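PDB 4RGZ: Xaa-Pro aminopeptidase from Thermococcus sibiricus MM 739, which binds zinc ions and probably hydrolyses peptide bonds next to proline. Local coordinates for residues G23-P28 and E102-D107; E271-E276 and K319-G324; T281-I286 and H297-G302. All coordinates share one frame; numbering follows the deposited sequence.

Interaction 1: residues G23-P28 and E102-D107; sequences GALVAP and EKLLID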
loop_
_atom_site.group_PDB
_atom_site.type_symbol
_atom_site.label_atom_id
_atom_site.label_comp_id
_atom_site.label_asym_id
_atom_site.label_seq_id
_atom_site.Cartn_x
_atom_site.Cartn_y
_atom_site.Cartn_z
ATOM N N GLY A 23 7.079 -28.491 4.061
ATOM C CA GLY A 23 5.875 -27.839 3.521
ATOM C C GLY A 23 5.873 -26.316 3.515
ATOM O O GLY A 23 6.832 -25.687 3.964
ATOM N N ALA A 24 4.780 -25.731 3.021
ATOM C CA ALA A 24 4.673 -24.274 2.831
ATOM C C ALA A 24 3.376 -23.643 3.372
ATOM O O ALA A 24 2.281 -24.104 3.061
ATOM C CB ALA A 24 4.833 -23.937 1.360
ATOM N N LEU A 25 3.507 -22.576 4.159
ATOM C CA LEU A 25 2.343 -21.888 4.714
ATOM C C LEU A 25 2.173 -20.511 4.078
ATOM O O LEU A 25 2.886 -19.568 4.424
ATOM C CB LEU A 25 2.440 -21.788 6.244
ATOM C CG LEU A 25 2.399 -23.099 7.053
ATOM C CD1 LEU A 25 2.872 -22.877 8.485
ATOM C CD2 LEU A 25 1.024 -23.763 7.043
ATOM N N VAL A 26 1.215 -20.413 3.152
ATOM C CA VAL A 26 0.987 -19.210 2.333
ATOM C C VAL A 26 -0.046 -18.239 2.922
ATOM O O VAL A 26 -1.105 -18.657 3.378
ATOM C CB VAL A 26 0.598 -19.576 0.877
ATOM C CG1 VAL A 26 0.333 -18.315 0.053
ATOM C CG2 VAL A 26 1.690 -20.422 0.220
ATOM N N ALA A 27 0.270 -16.942 2.889
ATOM C CA ALA A 27 -0.584 -15.898 3.465
ATOM C C ALA A 27 -1.179 -14.996 2.360
ATOM O O ALA A 27 -0.850 -15.183 1.189
ATOM C CB ALA A 27 0.216 -15.084 4.477
ATOM N N PRO A 28 -2.082 -14.045 2.717
ATOM C CA PRO A 28 -2.488 -12.988 1.780
ATOM C C PRO A 28 -1.314 -12.219 1.197
ATOM O O PRO A 28 -0.331 -11.972 1.891
ATOM C CB PRO A 28 -3.344 -12.070 2.657
ATOM C CG PRO A 28 -4.019 -13.032 3.585
ATOM C CD PRO A 28 -3.001 -14.104 3.877
ATOM N N GLU A 102 9.530 -32.248 9.319
ATOM C CA GLU A 102 10.822 -31.590 9.111
ATOM C C GLU A 102 10.737 -30.050 9.064
ATOM O O GLU A 102 10.037 -29.427 9.875
ATOM C CB GLU A 102 11.509 -32.131 7.843
ATOM C CG GLU A 102 11.741 -33.636 7.808
ATOM C CD GLU A 102 10.629 -34.407 7.109
ATOM O OE1 GLU A 102 10.105 -33.905 6.089
ATOM O OE2 GLU A 102 10.292 -35.523 7.571
ATOM N N LYS A 103 11.451 -29.457 8.101
ATOM C CA LYS A 103 11.680 -28.014 8.014
ATOM C C LYS A 103 10.451 -27.247 7.506
ATOM O O LYS A 103 9.406 -27.845 7.256
ATOM C CB LYS A 103 12.914 -27.734 7.140
ATOM C CG LYS A 103 14.189 -28.434 7.613
ATOM C CD LYS A 103 15.451 -27.714 7.154
ATOM C CE LYS A 103 16.110 -28.400 5.966
ATOM N NZ LYS A 103 17.112 -27.512 5.308
ATOM N N LEU A 104 10.573 -25.926 7.356
ATOM C CA LEU A 104 9.425 -25.099 6.975
ATOM C C LEU A 104 9.694 -23.948 6.032
ATOM O O LEU A 104 10.725 -23.277 6.115
ATOM C CB LEU A 104 8.735 -24.533 8.211
ATOM C CG LEU A 104 7.677 -25.375 8.924
ATOM C CD1 LEU A 104 6.867 -24.434 9.798
ATOM C CD2 LEU A 104 6.767 -26.118 7.955
ATOM N N LEU A 105 8.734 -23.729 5.137
ATOM C CA LEU A 105 8.679 -22.537 4.310
ATOM C C LEU A 105 7.473 -21.722 4.716
ATOM O O LEU A 105 6.335 -22.102 4.437
ATOM C CB LEU A 105 8.538 -22.888 2.832
ATOM C CG LEU A 105 9.692 -23.509 2.059
ATOM C CD1 LEU A 105 9.105 -24.164 0.829
ATOM C CD2 LEU A 105 10.739 -22.479 1.666
ATOM N N ILE A 106 7.725 -20.601 5.379
ATOM C CA ILE A 106 6.680 -19.633 5.645
ATOM C C ILE A 106 6.699 -18.609 4.534
ATOM O O ILE A 106 7.767 -18.098 4.171
ATOM C CB ILE A 106 6.880 -18.906 6.987
ATOM C CG1 ILE A 106 7.453 -19.845 8.055
ATOM C CG2 ILE A 106 5.561 -18.324 7.465
ATOM C CD1 ILE A 106 6.491 -20.915 8.527
ATOM N N ASP A 107 5.517 -18.318 3.996
ATOM C CA ASP A 107 5.320 -17.207 3.055
ATOM C C ASP A 107 5.829 -15.886 3.630
ATOM O O ASP A 107 5.215 -15.319 4.522
ATOM C CB ASP A 107 3.832 -17.104 2.672
ATOM C CG ASP A 107 3.512 -15.880 1.826
ATOM O OD1 ASP A 107 3.238 -14.824 2.410
ATOM O OD2 ASP A 107 3.498 -15.971 0.583
#

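Interaction 2: residues E271-E276 and K319-G324; sequences EGIPAE and KILKDG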
loop_
_atom_site.group_PDB
_atom_site.type_symbol
_atom_site.label_atom_id
_atom_site.label_comp_id
_atom_site.label_asym_id
_atom_site.label_seq_id
_atom_site.Cartn_x
_atom_site.Cartn_y
_atom_site.Cartn_z
ATOM N N GLU A 271 18.792 -14.938 -23.822
ATOM C CA GLU A 271 18.819 -16.056 -22.892
ATOM C C GLU A 271 20.265 -16.513 -22.686
ATOM O O GLU A 271 21.041 -16.662 -23.640
ATOM C CB GLU A 271 17.952 -17.247 -23.374
ATOM C CG GLU A 271 18.128 -18.540 -22.568
ATOM C CD GLU A 271 17.051 -19.579 -22.836
ATOM O OE1 GLU A 271 17.340 -20.585 -23.527
ATOM O OE2 GLU A 271 15.918 -19.410 -22.361
ATOM N N GLY A 272 20.618 -16.763 -21.437
ATOM C CA GLY A 272 21.913 -17.335 -21.149
ATOM C C GLY A 272 22.911 -16.298 -20.665
ATOM O O GLY A 272 24.018 -16.652 -20.331
ATOM N N ILE A 273 22.541 -15.018 -20.608
ATOM C CA ILE A 273 23.516 -14.037 -20.181
ATOM C C ILE A 273 23.207 -13.487 -18.785
ATOM O O ILE A 273 22.037 -13.360 -18.419
ATOM C CB ILE A 273 23.777 -12.898 -21.209
ATOM C CG1 ILE A 273 23.111 -11.611 -20.778
ATOM C CG2 ILE A 273 23.454 -13.276 -22.652
ATOM C CD1 ILE A 273 24.046 -10.442 -20.962
ATOM N N PRO A 274 24.265 -13.178 -17.990
ATOM C CA PRO A 274 23.975 -12.826 -16.602
ATOM C C PRO A 274 23.353 -11.449 -16.498
ATOM O O PRO A 274 23.652 -10.557 -17.297
ATOM C CB PRO A 274 25.355 -12.897 -15.915
ATOM C CG PRO A 274 26.215 -13.755 -16.799
ATOM C CD PRO A 274 25.700 -13.514 -18.193
ATOM N N ALA A 275 22.471 -11.282 -15.522
ATOM C CA ALA A 275 21.756 -10.047 -15.345
ATOM C C ALA A 275 22.726 -8.899 -15.123
ATOM O O ALA A 275 22.481 -7.782 -15.592
ATOM C CB ALA A 275 20.808 -10.162 -14.168
ATOM N N GLU A 276 23.799 -9.164 -14.384
ATOM C CA GLU A 276 24.845 -8.162 -14.208
ATOM C C GLU A 276 25.518 -7.702 -15.531
ATOM O O GLU A 276 25.832 -6.497 -15.695
ATOM C CB GLU A 276 25.897 -8.617 -13.203
ATOM C CG GLU A 276 26.635 -9.891 -13.595
ATOM C CD GLU A 276 27.726 -10.238 -12.622
ATOM O OE1 GLU A 276 27.824 -9.598 -11.569
ATOM O OE2 GLU A 276 28.504 -11.147 -12.913
ATOM N N LYS A 319 22.667 -14.132 -11.789
ATOM C CA LYS A 319 21.546 -14.924 -12.254
ATOM C C LYS A 319 21.500 -14.907 -13.773
ATOM O O LYS A 319 21.521 -13.838 -14.388
ATOM C CB LYS A 319 20.248 -14.354 -11.680
ATOM C CG LYS A 319 19.132 -15.365 -11.528
ATOM C CD LYS A 319 17.794 -14.656 -11.401
ATOM C CE LYS A 319 16.861 -15.395 -10.452
ATOM N NZ LYS A 319 17.334 -15.394 -9.045
ATOM N N ILE A 320 21.452 -16.097 -14.359
ATOM C CA ILE A 320 21.353 -16.251 -15.801
ATOM C C ILE A 320 19.933 -15.860 -16.222
ATOM O O ILE A 320 18.970 -16.185 -15.542
ATOM C CB ILE A 320 21.779 -17.694 -16.242
ATOM C CG1 ILE A 320 23.259 -17.975 -15.892
ATOM C CG2 ILE A 320 21.580 -17.936 -17.730
ATOM C CD1 ILE A 320 24.188 -16.771 -15.996
ATOM N N LEU A 321 19.800 -15.114 -17.302
ATOM C CA LEU A 321 18.486 -14.717 -17.779
ATOM C C LEU A 321 17.862 -15.827 -18.626
ATOM O O LEU A 321 18.560 -16.539 -19.380
ATOM C CB LEU A 321 18.589 -13.428 -18.579
ATOM C CG LEU A 321 18.797 -12.152 -17.763
ATOM C CD1 LEU A 321 19.760 -11.205 -18.442
ATOM C CD2 LEU A 321 17.482 -11.460 -17.542
ATOM N N LYS A 322 16.550 -15.997 -18.490
ATOM C CA LYS A 322 15.896 -17.143 -19.174
ATOM C C LYS A 322 14.611 -16.697 -19.845
ATOM O O LYS A 322 13.918 -15.791 -19.340
ATOM C CB LYS A 322 15.544 -18.271 -18.188
ATOM C CG LYS A 322 16.660 -18.816 -17.321
ATOM C CD LYS A 322 17.533 -19.802 -18.068
ATOM C CE LYS A 322 18.258 -20.713 -17.093
ATOM N NZ LYS A 322 18.932 -21.844 -17.793
ATOM N N ASP A 323 14.290 -17.327 -20.970
ATOM C CA ASP A 323 12.949 -17.179 -21.532
ATOM C C ASP A 323 11.918 -17.086 -20.409
ATOM O O ASP A 323 11.957 -17.867 -19.459
ATOM C CB ASP A 323 12.588 -18.328 -22.472
ATOM C CG ASP A 323 13.158 -18.147 -23.862
ATOM O OD1 ASP A 323 13.655 -17.051 -24.188
ATOM O OD2 ASP A 323 13.128 -19.125 -24.640
ATOM N N GLY A 324 11.026 -16.113 -20.507
ATOM C CA GLY A 324 9.945 -16.012 -19.559
ATOM C C GLY A 324 10.102 -14.882 -18.570
ATOM O O GLY A 324 9.096 -14.398 -18.009
#

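Interaction 3: residues T281-I286 and H297-G302; sequences TARGII and HRTGHG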
loop_
_atom_site.group_PDB
_atom_site.type_symbol
_atom_site.label_atom_id
_atom_site.label_comp_id
_atom_site.label_asym_id
_atom_site.label_seq_id
_atom_site.Cartn_x
_atom_site.Cartn_y
_atom_site.Cartn_z
ATOM N N THR A 281 26.442 -3.291 -19.264
ATOM C CA THR A 281 26.416 -2.756 -20.626
ATOM C C THR A 281 26.013 -1.291 -20.592
ATOM O O THR A 281 26.772 -0.454 -21.044
ATOM C CB THR A 281 25.483 -3.606 -21.520
ATOM O OG1 THR A 281 26.009 -4.931 -21.565
ATOM C CG2 THR A 281 25.398 -3.074 -22.957
ATOM N N ALA A 282 24.808 -1.021 -20.081
ATOM C CA ALA A 282 24.321 0.319 -19.744
ATOM C C ALA A 282 25.395 1.133 -19.028
ATOM O O ALA A 282 25.867 2.150 -19.535
ATOM C CB ALA A 282 23.105 0.201 -18.858
ATOM N N ARG A 283 25.810 0.627 -17.867
ATOM C CA ARG A 283 26.771 1.277 -16.989
ATOM C C ARG A 283 28.104 1.643 -17.673
ATOM O O ARG A 283 28.537 2.795 -17.592
ATOM C CB ARG A 283 26.986 0.364 -15.790
ATOM C CG ARG A 283 27.863 0.843 -14.645
ATOM C CD ARG A 283 27.345 0.163 -13.391
ATOM N NE ARG A 283 26.745 1.201 -12.601
ATOM C CZ ARG A 283 25.493 1.307 -12.193
ATOM N NH1 ARG A 283 24.572 0.380 -12.423
ATOM N NH2 ARG A 283 25.200 2.390 -11.505
ATOM N N GLY A 284 28.742 0.671 -18.333
ATOM C CA GLY A 284 30.002 0.896 -19.068
ATOM C C GLY A 284 29.850 2.117 -19.958
ATOM O O GLY A 284 30.686 3.021 -19.968
ATOM N N ILE A 285 28.726 2.167 -20.669
ATOM C CA ILE A 285 28.516 3.212 -21.657
ATOM C C ILE A 285 28.489 4.567 -20.961
ATOM O O ILE A 285 29.148 5.503 -21.391
ATOM C CB ILE A 285 27.267 2.915 -22.542
ATOM C CG1 ILE A 285 27.461 1.521 -23.213
ATOM C CG2 ILE A 285 26.984 4.067 -23.508
ATOM C CD1 ILE A 285 27.357 1.428 -24.723
ATOM N N ILE A 286 27.742 4.656 -19.869
ATOM C CA ILE A 286 27.694 5.865 -19.101
ATOM C C ILE A 286 29.098 6.254 -18.573
ATOM O O ILE A 286 29.537 7.379 -18.765
ATOM C CB ILE A 286 26.604 5.796 -17.996
ATOM C CG1 ILE A 286 25.211 5.914 -18.648
ATOM C CG2 ILE A 286 26.831 6.937 -16.994
ATOM C CD1 ILE A 286 24.051 5.294 -17.899
ATOM N N HIS A 297 22.008 3.884 -9.501
ATOM C CA HIS A 297 21.021 2.838 -9.300
ATOM C C HIS A 297 21.213 1.723 -10.272
ATOM O O HIS A 297 21.960 1.856 -11.248
ATOM C CB HIS A 297 19.563 3.354 -9.257
ATOM C CG HIS A 297 19.043 3.929 -10.558
ATOM N ND1 HIS A 297 18.665 3.154 -11.607
ATOM C CD2 HIS A 297 18.749 5.244 -10.925
ATOM C CE1 HIS A 297 18.192 3.925 -12.602
ATOM N NE2 HIS A 297 18.239 5.206 -12.189
ATOM N N ARG A 298 20.588 0.594 -9.964
ATOM C CA ARG A 298 20.669 -0.566 -10.801
ATOM C C ARG A 298 19.960 -0.235 -12.108
ATOM O O ARG A 298 19.124 0.660 -12.162
ATOM C CB ARG A 298 20.048 -1.752 -10.085
ATOM C CG ARG A 298 18.552 -1.667 -9.924
ATOM C CD ARG A 298 18.129 -2.545 -8.785
ATOM N NE ARG A 298 16.720 -2.308 -8.469
ATOM C CZ ARG A 298 16.053 -2.861 -7.449
ATOM N NH1 ARG A 298 16.646 -3.719 -6.604
ATOM N NH2 ARG A 298 14.766 -2.553 -7.283
ATOM N N THR A 299 20.336 -0.975 -13.149
ATOM C CA THR A 299 19.758 -0.826 -14.471
ATOM C C THR A 299 18.287 -1.197 -14.432
ATOM O O THR A 299 17.458 -0.520 -15.040
ATOM C CB THR A 299 20.476 -1.712 -15.505
ATOM O OG1 THR A 299 21.871 -1.383 -15.534
ATOM C CG2 THR A 299 19.882 -1.502 -16.889
ATOM N N GLY A 300 17.953 -2.266 -13.715
ATOM C CA GLY A 300 16.529 -2.627 -13.596
ATOM C C GLY A 300 16.107 -3.672 -12.569
ATOM O O GLY A 300 16.946 -4.286 -11.905
ATOM N N HIS A 301 14.796 -3.852 -12.463
ATOM C CA HIS A 301 14.163 -4.868 -11.635
ATOM C C HIS A 301 13.143 -5.665 -12.421
ATOM O O HIS A 301 12.702 -5.243 -13.481
ATOM C CB HIS A 301 13.458 -4.174 -10.492
ATOM C CG HIS A 301 12.609 -3.018 -10.948
ATOM N ND1 HIS A 301 11.317 -3.170 -11.325
ATOM C CD2 HIS A 301 12.926 -1.675 -11.150
ATOM C CE1 HIS A 301 10.823 -1.983 -11.713
ATOM N NE2 HIS A 301 11.805 -1.061 -11.597
ATOM N N GLY A 302 12.725 -6.810 -11.884
ATOM C CA GLY A 302 11.687 -7.629 -12.530
ATOM C C GLY A 302 10.267 -7.105 -12.342
ATOM O O GLY A 302 9.991 -6.283 -11.462
#

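Interaction 1: residues G23-P28 and E102-D107
The carbonyl oxygen of L105 is held by two neighbouring residues of the other strand: L25 N donates a hydrogen bond of 2.9 Å to L105 O, and the alpha C-H of A24 adds a CA-H...O contact with A24 CA 3.2 Å from L105 O. On either side of this point the bonding alternates as in any parallel pair: L105 N gives to G23 O at 3.0 Å and D107 N to L25 O at 2.9 Å. Strands 23-25 and 104-106 run side by side at 22°, and 127-129 continues the row, which makes them two of the three strands of the parallel sheet in the creatinase/prolidase-type N-terminal domain. One face carries A24 and L105. Here A24 CB lies 4.1 Å from L105 CB, and the short alanine suits a place where helix 10-16 lays F12 on A24 and F16 on L105. Across the other face the contact is between aliphatic side chains: L25 and I106 lie alongside each other, pointing the same way, with L25 CD1 4.1 Å from I106 CD1. I106 also packs on L116 of the second subunit. L104 CD2 lies 4.0 Å from G23 O. Past the strand ends D107 turns its carboxylate across to the loop, CG anti to the backbone N (chi1 173°), and D107 OD1 comes 3.7 Å from A27 CB. Buried there, the acid is satisfied by T109 OG1 on OD1 and by N31 ND2 on OD2.

Interaction 2: residues E271-E276 and K319-G324
The loop leading into helix 275-288 and the irregular segment 319-324 meet through a single backbone bridge between P274 and I320, their CA atoms 4.4 Å apart, with backbone bonds to both sides of it: G272 N to L321 O, L321 N to I273 O and A275 N to K319 O. The last bond, at 3.0 Å from A275 N to K319 O, occupies an amide in the first turn of helix 275-288, where no earlier helical carbonyl is available; P274, without an N-H of its own, fits the N-cap position just before it. At the far end E271 reaches along the partner chain, fully extended from a chi1 of 170° onward, and OE2 takes the amide of D323 through its anti lone pair (D323 N to E271 OE2, 3.0 Å, 165° at the hydrogen). The same oxygen lies 3.6 Å from D323 OD2, the carboxylate planes 48° apart, a closeness of like charges that may raise the proton affinity of one acid; D323 OD1 is bonded to K352 N. An alanine in place of E271 would probably leave the D323 amide without this acceptor and the segment end freer to move. Aliphatic groups fill the middle. I320 touches the G272 backbone with CG2, 3.5 Å from G272 CA, while I320 CD1 rests 3.7 Å from P274 CG. G272 has a positive phi at which a side chain would jam against the carbonyl oxygen of the residue before, so glycine suits it. L321 lies alongside I273, pointing the same way, its CD1 4.1 Å from I273 CG1. Beneath this surface contact, L321 also packs on V278 of helix 275-288, I313 of strand 311-313 and L349 of strand 339-350, so the contact lies where the helix start meets both strands.

Interaction 3: residues T281-I286 and H297-G302
A282 sets its methyl group against the branched end of T299, with A282 CB 3.9 Å from T299 OG1 and 4.1 Å from T299 CG2. Alanine suits this helix position because its short side chain lets the helix lie close to the loop, and threonine offers a methyl for packing together with a hydroxyl that is hydrogen-bonded to D279 OD1, about one turn before A282 in helix 275-288. One residue on, R283 reaches the backbone of H297. A chi1 of -175° carries its chain away from its own backbone nitrogen, and a bend at chi3 brings the end of the guanidinium to a single carbonyl: R283 NH1 is 3.2 Å and R283 NH2 3.3 Å from H297 O. The oxygen lies in the guanidinium plane at its edge, yet both nitrogens approach from one face of the carbonyl plane, well above it, rather than along a lone pair. The guanidinium suits the place because two of its nitrogens can reach one oxygen. The H297 ring is fixed in its own segment by H297 ND1, which donates to R298 O at 2.6 Å, nearly in the ring plane, while NE2 is bonded to Y334 OH. The H297 side chain is about 4 Å from that of E330, which binds zinc in a structure of this protein although none is bound to it in this chain; the R298 side chain is about 4 Å from a bound zinc ion. In this catalytic domain, of the pita-bread fold known for the M24 family, T299 and G300 form a classic beta bulge facing I313 of strand 311-313. Helix 275-288 lies against this region, A282 also touching P331 of strand 326-335, which carries E330, and A265 of helix 249-268.

Interactions 2 and 3 share helix 275-288: interaction 2 meets its start at the surface, interaction 3 its middle in a buried setting. Their nearest atoms are about 5 Å apart, and in sequence interaction 3 falls between the two segments of interaction 2. Interaction 1 belongs to the N-terminal domain, its centre 28 Å from that of interaction 2 and 34 Å from that of interaction 3. Its chemistry is that of a buried pair of parallel strands, regular backbone bonds with apolar side chains on the faces. Interaction 2 also relies on backbone bonds, but between a helix-leading loop and an irregular segment, with a partly exposed acid reaching an amide, whereas interaction 3 is a smaller contact in which an arginine grips a backbone carbonyl close to the metal site.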